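Beta-lactamase-like protein (Koribacter versatilis, PDB 6B9V) is a diphosphatase of the PhnP family, a metallo-beta-lactamase-like hydrolase with two manganese ions and a zinc ion, and probably cleaves reactive FAD photoproducts. Local coordinates at residues I154-I159 / E188-L193; D194-D199 / L222-T227. All coordinates share one frame; numbering follows the deposited sequence.

Contact 1: I154-I159 / E188-L193; sequences IPVPVI and EMLRGL
Largely apolar packing lays Met-189, with Leu-190 beside it, against strand 151-160 of the mixed sheet that also holds strands 163-170 and 173-176, from the loop that follows helix 184-187. The methionine does most of the touching. Its chain is extended at chi2 and bends at chi3 (72°), which places CE among the strand residues: Met-189 CE lies 3.5 Å from Ile-154 CG2, the branch anti to the backbone N, and 4.1 Å from Val-156 CG2. Met-189 CE also comes within 3.6 Å of Pro-155 O. Met-189 SD rests more loosely by the ring of Pro-157, one residue beyond Val-156, 4.4 Å from Pro-157 CD. A long, unbranched thioether suits this place, since it can bridge from the loop and follow an uneven surface of branched side chains and a proline. Deeper in, Val-156 CG1 meets Leu-190 CD1 at 4.3 Å, and Leu-190 continues onto Ala-174 and Leu-176 of strand 173-176. Around the contact, Ser-186 OG hydrogen-bonds to Pro-157 O, and Arg-169 NH1 to Met-189 O. This is structural packing of a helix-loop connection across one face of a beta sheet in the metallo-beta-lactamase fold.

Contact 2: D194-D199 / L222-T227; sequences DILFLD and LKAKHT
Two neighbouring parallel strands of a beta-alpha-beta unit meet where Leu-196 pairs with Thr-227 and Ile-195 with His-226; helix 212-222 makes the crossover between them. Two backbone hydrogen bonds join the strands: His-226 N gives to Asp-194 O at 3.0 Å, and Leu-196 N gives to His-226 O. Thus His-226 bonds through both its N and its O to residues flanking Ile-195, the usual parallel pattern. CA-H...O contacts fill in between, as from Thr-227 CA to Leu-196 O at 3.3 Å.

Apolar packing gathers on the face carrying Leu-196 and Thr-227, under the crossover. Leu-196 CB meets Ala-224 CB at 3.6 Å, where a small methyl lets the chain leaving the helix pass close to the strand. With CG anti to the backbone N (chi1 173°), Leu-196 crosses Leu-222 at about a right angle, Leu-196 CD2 lying 3.7 Å from Leu-222 CD1. Beta-branched Thr-227 suits a strand, and Thr-227 CG2 reaches Leu-198 CD1 at 4.2 Å; Leu-198 also packs on Ile-218, and Thr-227 on Ala-219, of helix 212-222.

The charged pair lies at the start of the strands. Asp-194 and Lys-225 run side by side in the same direction; Asp-194 OD1 and Lys-225 NZ are 4.7 Å apart, not in contact, though their opposite charges probably attract. Asp-194 OD2 bonds to Ser-172 OG, while Asp-194 OD1 lies 3.3 Å from Lys-225 CD.

Both contacts reach the same sheet and follow one another along the chain, but they use it differently. Contact 1 sets a loop on a face of strand 151-160 by contacts of side chains, whereas contact 2 joins adjacent parallel strands through backbone bonds and adds apolar packing beneath the crossover helix. Each is partly buried: Val-156 and Leu-190 are among the buried residues of contact 1, Leu-196, Leu-198, Leu-222 and Thr-227 among those of contact 2, whose Lys-225 and His-226 are exposed. The contacts meet where Leu-190 CB packs on Leu-222 CD1 and Leu-193 O probably accepts a hydrogen bond from Lys-225 N.

Contact 1: I154-I159 / E188-L193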
loop_
_atom_site.group_PDB
_atom_site.type_symbol
_atom_site.label_atom_id
_atom_site.label_comp_id
_atom_site.label_asym_id
_atom_site.label_seq_id
_atom_site.Cartn_x
_atom_site.Cartn_y
_atom_site.Cartn_z
ATOM N N ILE A 154 -1.731 -20.552 -18.673
ATOM C CA ILE A 154 -0.723 -20.544 -19.730
ATOM C C ILE A 154 -0.044 -19.183 -19.769
ATOM O O ILE A 154 -0.713 -18.178 -19.953
ATOM C CB ILE A 154 -1.363 -20.849 -21.102
ATOM C CG1 ILE A 154 -2.239 -22.104 -21.003
ATOM C CG2 ILE A 154 -0.292 -21.009 -22.173
ATOM C CD1 ILE A 154 -3.244 -22.227 -22.116
ATOM N N PRO A 155 1.282 -19.147 -19.582
ATOM C CA PRO A 155 2.000 -17.872 -19.711
ATOM C C PRO A 155 2.001 -17.412 -21.169
ATOM O O PRO A 155 2.250 -18.209 -22.079
ATOM C CB PRO A 155 3.424 -18.204 -19.236
ATOM C CG PRO A 155 3.303 -19.537 -18.513
ATOM C CD PRO A 155 2.186 -20.252 -19.217
ATOM N N VAL A 156 1.711 -16.135 -21.367
ATOM C CA VAL A 156 1.658 -15.529 -22.684
ATOM C C VAL A 156 2.679 -14.407 -22.734
ATOM O O VAL A 156 2.487 -13.377 -22.096
ATOM C CB VAL A 156 0.259 -14.966 -22.996
ATOM C CG1 VAL A 156 0.238 -14.313 -24.398
ATOM C CG2 VAL A 156 -0.786 -16.069 -22.891
ATOM N N PRO A 157 3.782 -14.616 -23.455
ATOM C CA PRO A 157 4.802 -13.563 -23.486
ATOM C C PRO A 157 4.274 -12.279 -24.104
ATOM O O PRO A 157 3.660 -12.331 -25.169
ATOM C CB PRO A 157 5.913 -14.169 -24.348
ATOM C CG PRO A 157 5.687 -15.692 -24.262
ATOM C CD PRO A 157 4.202 -15.843 -24.162
ATOM N N VAL A 158 4.483 -11.152 -23.426
ATOM C CA VAL A 158 4.237 -9.849 -24.031
ATOM C C VAL A 158 5.465 -8.955 -23.803
ATOM O O VAL A 158 6.312 -9.257 -22.956
ATOM C CB VAL A 158 2.951 -9.171 -23.479
ATOM C CG1 VAL A 158 1.713 -10.035 -23.789
ATOM C CG2 VAL A 158 3.033 -8.902 -21.966
ATOM N N ILE A 159 5.562 -7.873 -24.573
ATOM C CA ILE A 159 6.716 -6.983 -24.502
ATOM C C ILE A 159 6.335 -5.662 -23.822
ATOM O O ILE A 159 5.437 -4.961 -24.268
ATOM C CB ILE A 159 7.290 -6.719 -25.898
ATOM C CG1 ILE A 159 7.708 -8.041 -26.542
ATOM C CG2 ILE A 159 8.482 -5.757 -25.820
ATOM C CD1 ILE A 159 8.766 -8.793 -25.743
ATOM N N GLU A 188 -1.437 -15.498 -31.501
ATOM C CA GLU A 188 -2.055 -16.758 -31.911
ATOM C C GLU A 188 -2.592 -17.573 -30.740
ATOM O O GLU A 188 -3.413 -18.465 -30.939
ATOM C CB GLU A 188 -1.063 -17.598 -32.713
ATOM C CG GLU A 188 -0.867 -17.067 -34.127
ATOM C CD GLU A 188 -2.194 -16.771 -34.825
ATOM O OE1 GLU A 188 -3.074 -17.661 -34.841
ATOM O OE2 GLU A 188 -2.365 -15.646 -35.348
ATOM N N MET A 189 -2.135 -17.254 -29.530
ATOM C CA MET A 189 -2.554 -17.952 -28.310
ATOM C C MET A 189 -3.828 -17.355 -27.720
ATOM O O MET A 189 -4.389 -17.888 -26.761
ATOM C CB MET A 189 -1.446 -17.894 -27.240
ATOM C CG MET A 189 -0.101 -18.508 -27.655
ATOM S SD MET A 189 1.160 -18.193 -26.395
ATOM C CE MET A 189 0.606 -19.280 -25.094
ATOM N N LEU A 190 -4.266 -16.228 -28.271
ATOM C CA LEU A 190 -5.285 -15.419 -27.613
ATOM C C LEU A 190 -6.606 -15.365 -28.372
ATOM O O LEU A 190 -7.412 -14.474 -28.146
ATOM C CB LEU A 190 -4.753 -13.997 -27.412
ATOM C CG LEU A 190 -3.616 -13.864 -26.398
ATOM C CD1 LEU A 190 -3.085 -12.430 -26.416
ATOM C CD2 LEU A 190 -4.094 -14.241 -25.001
ATOM N N ARG A 191 -6.835 -16.324 -29.265
ATOM C CA ARG A 191 -8.054 -16.311 -30.062
ATOM C C ARG A 191 -9.168 -17.122 -29.409
ATOM O O ARG A 191 -8.914 -18.048 -28.642
ATOM C CB ARG A 191 -7.782 -16.841 -31.473
ATOM C CG ARG A 191 -6.773 -16.013 -32.231
ATOM C CD ARG A 191 -6.803 -16.325 -33.720
ATOM N NE ARG A 191 -5.734 -15.627 -34.433
ATOM C CZ ARG A 191 -5.792 -14.353 -34.813
ATOM N NH1 ARG A 191 -6.868 -13.624 -34.542
ATOM N NH2 ARG A 191 -4.772 -13.806 -35.461
ATOM N N GLY A 192 -10.405 -16.760 -29.729
ATOM C CA GLY A 192 -11.560 -17.499 -29.260
ATOM C C GLY A 192 -11.817 -17.378 -27.768
ATOM O O GLY A 192 -12.341 -18.307 -27.165
ATOM N N LEU A 193 -11.460 -16.240 -27.178
ATOM C CA LEU A 193 -11.745 -15.965 -25.760
ATOM C C LEU A 193 -13.170 -15.452 -25.532
ATOM O O LEU A 193 -13.740 -14.798 -26.403
ATOM C CB LEU A 193 -10.755 -14.935 -25.215
ATOM C CG LEU A 193 -9.292 -15.375 -25.198
ATOM C CD1 LEU A 193 -8.376 -14.172 -25.008
ATOM C CD2 LEU A 193 -9.084 -16.437 -24.104
#

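Contact 2: D194-D199 / L222-T227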
loop_
_atom_site.group_PDB
_atom_site.type_symbol
_atom_site.label_atom_id
_atom_site.label_comp_id
_atom_site.label_asym_id
_atom_site.label_seq_id
_atom_site.Cartn_x
_atom_site.Cartn_y
_atom_site.Cartn_z
ATOM N N ASP A 194 -13.733 -15.749 -24.359
ATOM C CA ASP A 194 -14.958 -15.102 -23.893
ATOM C C ASP A 194 -14.629 -13.745 -23.273
ATOM O O ASP A 194 -15.369 -12.769 -23.437
ATOM C CB ASP A 194 -15.685 -15.958 -22.848
ATOM C CG ASP A 194 -16.382 -17.153 -23.446
ATOM O OD1 ASP A 194 -16.755 -17.090 -24.634
ATOM O OD2 ASP A 194 -16.566 -18.150 -22.716
ATOM N N ILE A 195 -13.507 -13.710 -22.561
ATOM C CA ILE A 195 -13.072 -12.540 -21.801
ATOM C C ILE A 195 -11.596 -12.258 -22.061
ATOM O O ILE A 195 -10.746 -13.147 -21.906
ATOM C CB ILE A 195 -13.274 -12.732 -20.284
ATOM C CG1 ILE A 195 -14.757 -12.873 -19.948
ATOM C CG2 ILE A 195 -12.686 -11.559 -19.507
ATOM C CD1 ILE A 195 -14.990 -13.148 -18.496
ATOM N N LEU A 196 -11.287 -11.018 -22.425
ATOM C CA LEU A 196 -9.892 -10.605 -22.609
ATOM C C LEU A 196 -9.600 -9.270 -21.916
ATOM O O LEU A 196 -10.334 -8.297 -22.103
ATOM C CB LEU A 196 -9.569 -10.496 -24.099
ATOM C CG LEU A 196 -8.204 -9.909 -24.476
ATOM C CD1 LEU A 196 -7.072 -10.800 -23.979
ATOM C CD2 LEU A 196 -8.125 -9.715 -25.992
ATOM N N PHE A 197 -8.546 -9.225 -21.108
ATOM C CA PHE A 197 -8.085 -7.950 -20.554
ATOM C C PHE A 197 -6.839 -7.489 -21.299
ATOM O O PHE A 197 -5.929 -8.278 -21.519
ATOM C CB PHE A 197 -7.788 -8.060 -19.053
ATOM C CG PHE A 197 -9.020 -7.938 -18.181
ATOM C CD1 PHE A 197 -9.963 -8.950 -18.157
ATOM C CD2 PHE A 197 -9.219 -6.817 -17.381
ATOM C CE1 PHE A 197 -11.106 -8.844 -17.370
ATOM C CE2 PHE A 197 -10.363 -6.694 -16.590
ATOM C CZ PHE A 197 -11.306 -7.709 -16.583
ATOM N N LEU A 198 -6.822 -6.220 -21.699
ATOM C CA LEU A 198 -5.649 -5.587 -22.299
ATOM C C LEU A 198 -5.303 -4.298 -21.575
ATOM O O LEU A 198 -6.181 -3.591 -21.106
ATOM C CB LEU A 198 -5.878 -5.255 -23.784
ATOM C CG LEU A 198 -6.219 -6.414 -24.720
ATOM C CD1 LEU A 198 -6.525 -5.863 -26.133
ATOM C CD2 LEU A 198 -5.077 -7.417 -24.771
ATOM N N ASP A 199 -4.013 -3.999 -21.539
ATOM C CA ASP A 199 -3.478 -2.692 -21.138
ATOM C C ASP A 199 -4.051 -1.565 -22.016
ATOM O O ASP A 199 -4.040 -1.678 -23.243
ATOM C CB ASP A 199 -1.941 -2.764 -21.271
ATOM C CG ASP A 199 -1.228 -1.494 -20.845
ATOM O OD1 ASP A 199 -1.296 -0.482 -21.569
ATOM O OD2 ASP A 199 -0.556 -1.530 -19.796
ATOM N N LEU A 222 -8.231 -9.795 -32.200
ATOM C CA LEU A 222 -8.385 -11.018 -31.407
ATOM C C LEU A 222 -9.849 -11.447 -31.217
ATOM O O LEU A 222 -10.119 -12.616 -30.935
ATOM C CB LEU A 222 -7.705 -10.857 -30.053
ATOM C CG LEU A 222 -6.181 -10.693 -30.090
ATOM C CD1 LEU A 222 -5.650 -10.430 -28.687
ATOM C CD2 LEU A 222 -5.533 -11.940 -30.691
ATOM N N LYS A 223 -10.775 -10.505 -31.362
ATOM C CA LYS A 223 -12.212 -10.815 -31.387
ATOM C C LYS A 223 -12.721 -11.631 -30.196
ATOM O O LYS A 223 -13.492 -12.568 -30.376
ATOM C CB LYS A 223 -12.555 -11.561 -32.683
ATOM C CG LYS A 223 -12.244 -10.772 -33.926
ATOM C CD LYS A 223 -12.576 -11.562 -35.196
ATOM C CE LYS A 223 -12.733 -10.621 -36.378
ATOM N NZ LYS A 223 -11.560 -9.721 -36.502
ATOM N N ALA A 224 -12.289 -11.283 -28.985
ATOM C CA ALA A 224 -12.870 -11.874 -27.785
ATOM C C ALA A 224 -14.327 -11.457 -27.714
ATOM O O ALA A 224 -14.689 -10.426 -28.284
ATOM C CB ALA A 224 -12.127 -11.427 -26.516
ATOM N N LYS A 225 -15.159 -12.253 -27.034
ATOM C CA LYS A 225 -16.574 -11.905 -26.885
ATOM C C LYS A 225 -16.703 -10.542 -26.198
ATOM O O LYS A 225 -17.435 -9.665 -26.660
ATOM C CB LYS A 225 -17.324 -12.966 -26.077
ATOM C CG LYS A 225 -17.874 -14.119 -26.877
ATOM C CD LYS A 225 -18.847 -14.925 -26.020
ATOM C CE LYS A 225 -19.843 -14.003 -25.322
ATOM N NZ LYS A 225 -20.763 -14.733 -24.410
ATOM N N HIS A 226 -15.990 -10.386 -25.090
ATOM C CA HIS A 226 -15.909 -9.109 -24.385
ATOM C C HIS A 226 -14.462 -8.777 -24.060
ATOM O O HIS A 226 -13.730 -9.608 -23.500
ATOM C CB HIS A 226 -16.739 -9.139 -23.098
ATOM C CG HIS A 226 -18.209 -9.280 -23.348
ATOM N ND1 HIS A 226 -18.865 -10.488 -23.260
ATOM C CD2 HIS A 226 -19.140 -8.372 -23.727
ATOM C CE1 HIS A 226 -20.140 -10.317 -23.559
ATOM N NE2 HIS A 226 -20.334 -9.042 -23.847
ATOM N N THR A 227 -14.055 -7.560 -24.406
ATOM C CA THR A 227 -12.700 -7.117 -24.120
ATOM C C THR A 227 -12.773 -5.971 -23.097
ATOM O O THR A 227 -13.595 -5.063 -23.228
ATOM C CB THR A 227 -11.962 -6.641 -25.402
ATOM O OG1 THR A 227 -11.936 -7.693 -26.382
ATOM C CG2 THR A 227 -10.533 -6.223 -25.076
#